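Local coordinates for protein FkbI (Streptomyces hygroscopicus, PDB 1R2J) that binds FAD and probably works as an acyl-ACP dehydrogenase in making the methoxymalonyl extender unit of the polyketide FK520, at residues 88-93 with 206-211. Sequence-based numbering, arbitrary orientation.
Sequences LGDAGQ and VLAGSG
Leu207 packs against Leu88 and Gly89 at the short break between helix 69-88 and helix 91-100. Its CB lies 4.1 Å from Gly89 N. Chi1 of -63° sets CG beside the backbone N, and from CG the two methyls go to different partners. CD1 meets Leu88 CB at 4.1 Å. CD2 sits against Gly89 CA at 3.6 Å and also touches the amide end of Gln93. Ala208 CB adds an apolar contact to Asp90 CB at 4.2 Å.

Gln93 reaches across from the first turn of helix 91-100. Its chain is extended beyond CG and brings CD within 3.7 Å of Leu207 CA, and the amide lies beside the backbone of 206-208. An alanine here removes the amide and would probably leave a gap beside Leu207 CA and CD2, with the backbone of 206-208 lacking its polar neighbour.

Each segment also holds its own shape. Asp90 is the N-cap of helix 91-100: its OD1 accepts from Gln93 N at 2.6 Å, nearly straight at 164°. Residues 207-210 form a type II turn with Gly209 at its third position. Ser210 OG donates to Leu207 O at 2.7 Å and is also hydrogen-bonded to Val165 N in strand 164-169.

The loop 206-211 follows strand 199-202 and lies along strand 164-169 of the beta domain, where Leu207 bonds to Val165 by backbone. It meets the junction of two helices of the N-terminal domain. The apolar part of this meeting is Leu207 CD1 and CD2 against Leu88 CB and Gly89 CA, a fit of shape and not of charge.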
ATOM      1  N   LEU A  88       9.265  11.729 -10.877  1.00 38.60           N
ATOM      2  CA  LEU A  88       9.964  11.429 -12.126  1.00 39.24           C
ATOM      3  C   LEU A  88       9.449  12.235 -13.325  1.00 40.34           C
ATOM      4  O   LEU A  88      10.236  12.755 -14.118  1.00 42.64           O
ATOM      5  CB  LEU A  88       9.837   9.932 -12.439  1.00 37.46           C
ATOM      6  CG  LEU A  88      10.250   8.935 -11.352  1.00 36.21           C
ATOM      7  CD1 LEU A  88       9.965   7.516 -11.827  1.00 36.53           C
ATOM      8  CD2 LEU A  88      11.719   9.104 -11.022  1.00 34.46           C
ATOM      9  N   GLY A  89       8.129  12.333 -13.459  1.00 40.00           N
ATOM     10  CA  GLY A  89       7.547  13.065 -14.571  1.00 40.12           C
ATOM     11  C   GLY A  89       7.976  14.520 -14.661  1.00 39.51           C
ATOM     12  O   GLY A  89       8.535  15.072 -13.711  1.00 38.57           O
ATOM     13  N   ASP A  90       7.724  15.143 -15.809  1.00 39.01           N
ATOM     14  CA  ASP A  90       8.081  16.545 -15.997  1.00 40.25           C
ATOM     15  C   ASP A  90       6.892  17.439 -15.648  1.00 40.16           C
ATOM     16  O   ASP A  90       5.946  17.002 -14.991  1.00 39.04           O
ATOM     17  CB  ASP A  90       8.533  16.811 -17.443  1.00 40.94           C
ATOM     18  CG  ASP A  90       7.499  16.391 -18.473  1.00 42.67           C
ATOM     19  OD1 ASP A  90       6.309  16.719 -18.295  1.00 45.42           O
ATOM     20  OD2 ASP A  90       7.872  15.740 -19.473  1.00 43.99           O
ATOM     21  N   ALA A  91       6.949  18.689 -16.094  1.00 39.65           N
ATOM     22  CA  ALA A  91       5.890  19.653 -15.827  1.00 39.65           C
ATOM     23  C   ALA A  91       4.575  19.256 -16.492  1.00 39.57           C
ATOM     24  O   ALA A  91       3.521  19.279 -15.859  1.00 38.46           O
ATOM     25  CB  ALA A  91       6.319  21.039 -16.302  1.00 40.78           C
ATOM     26  N   GLY A  92       4.645  18.892 -17.768  1.00 38.91           N
ATOM     27  CA  GLY A  92       3.446  18.502 -18.489  1.00 40.12           C
ATOM     28  C   GLY A  92       2.895  17.164 -18.033  1.00 39.72           C
ATOM     29  O   GLY A  92       1.682  16.960 -17.992  1.00 39.96           O
ATOM     30  N   GLN A  93       3.795  16.247 -17.694  1.00 39.82           N
ATOM     31  CA  GLN A  93       3.408  14.918 -17.236  1.00 38.32           C
ATOM     32  C   GLN A  93       2.733  14.980 -15.875  1.00 38.16           C
ATOM     33  O   GLN A  93       1.668  14.400 -15.676  1.00 37.45           O
ATOM     34  CB  GLN A  93       4.636  14.011 -17.188  1.00 37.61           C
ATOM     35  CG  GLN A  93       4.960  13.404 -18.540  1.00 37.21           C
ATOM     36  CD  GLN A  93       6.320  12.749 -18.590  1.00 37.04           C
ATOM     37  OE1 GLN A  93       6.607  11.973 -19.502  1.00 38.85           O
ATOM     38  NE2 GLN A  93       7.172  13.068 -17.622  1.00 36.12           N
ATOM     39  N   VAL A 206       6.013   7.880 -21.266  1.00 34.45           N
ATOM     40  CA  VAL A 206       7.234   7.515 -20.560  1.00 33.44           C
ATOM     41  C   VAL A 206       7.752   8.697 -19.758  1.00 33.47           C
ATOM     42  O   VAL A 206       8.240   9.678 -20.316  1.00 33.63           O
ATOM     43  CB  VAL A 206       8.322   7.060 -21.541  1.00 33.10           C
ATOM     44  CG1 VAL A 206       9.540   6.578 -20.781  1.00 33.72           C
ATOM     45  CG2 VAL A 206       7.778   5.957 -22.430  1.00 34.13           C
ATOM     46  N   LEU A 207       7.650   8.593 -18.439  1.00 33.67           N
ATOM     47  CA  LEU A 207       8.088   9.659 -17.548  1.00 33.63           C
ATOM     48  C   LEU A 207       9.524  10.096 -17.811  1.00 34.34           C
ATOM     49  O   LEU A 207      10.381   9.284 -18.154  1.00 34.19           O
ATOM     50  CB  LEU A 207       7.935   9.210 -16.093  1.00 32.00           C
ATOM     51  CG  LEU A 207       6.500   8.923 -15.630  1.00 32.33           C
ATOM     52  CD1 LEU A 207       6.522   8.371 -14.216  1.00 31.05           C
ATOM     53  CD2 LEU A 207       5.661  10.191 -15.700  1.00 31.56           C
ATOM     54  N   ALA A 208       9.778  11.391 -17.657  1.00 36.37           N
ATOM     55  CA  ALA A 208      11.110  11.945 -17.861  1.00 38.43           C
ATOM     56  C   ALA A 208      12.004  11.415 -16.750  1.00 40.14           C
ATOM     57  O   ALA A 208      11.542  11.155 -15.640  1.00 40.17           O
ATOM     58  CB  ALA A 208      11.059  13.468 -17.817  1.00 38.87           C
ATOM     59  N   GLY A 209      13.288  11.259 -17.036  1.00 41.03           N
ATOM     60  CA  GLY A 209      14.166  10.730 -16.011  1.00 42.47           C
ATOM     61  C   GLY A 209      14.110   9.215 -16.024  1.00 41.76           C
ATOM     62  O   GLY A 209      14.660   8.552 -15.146  1.00 41.00           O
ATOM     63  N   SER A 210      13.428   8.667 -17.026  1.00 42.00           N
ATOM     64  CA  SER A 210      13.321   7.224 -17.191  1.00 42.26           C
ATOM     65  C   SER A 210      14.631   6.692 -17.767  1.00 44.12           C
ATOM     66  O   SER A 210      14.638   5.697 -18.487  1.00 47.02           O
ATOM     67  CB  SER A 210      12.182   6.867 -18.150  1.00 40.19           C
ATOM     68  OG  SER A 210      10.936   6.775 -17.487  1.00 35.44           O
ATOM     69  N   GLY A 211      15.738   7.360 -17.459  1.00 43.89           N
ATOM     70  CA  GLY A 211      17.021   6.922 -17.978  1.00 43.59           C
ATOM     71  C   GLY A 211      18.010   6.524 -16.903  1.00 43.30           C
ATOM     72  O   GLY A 211      19.069   5.969 -17.200  1.00 43.43           O
TER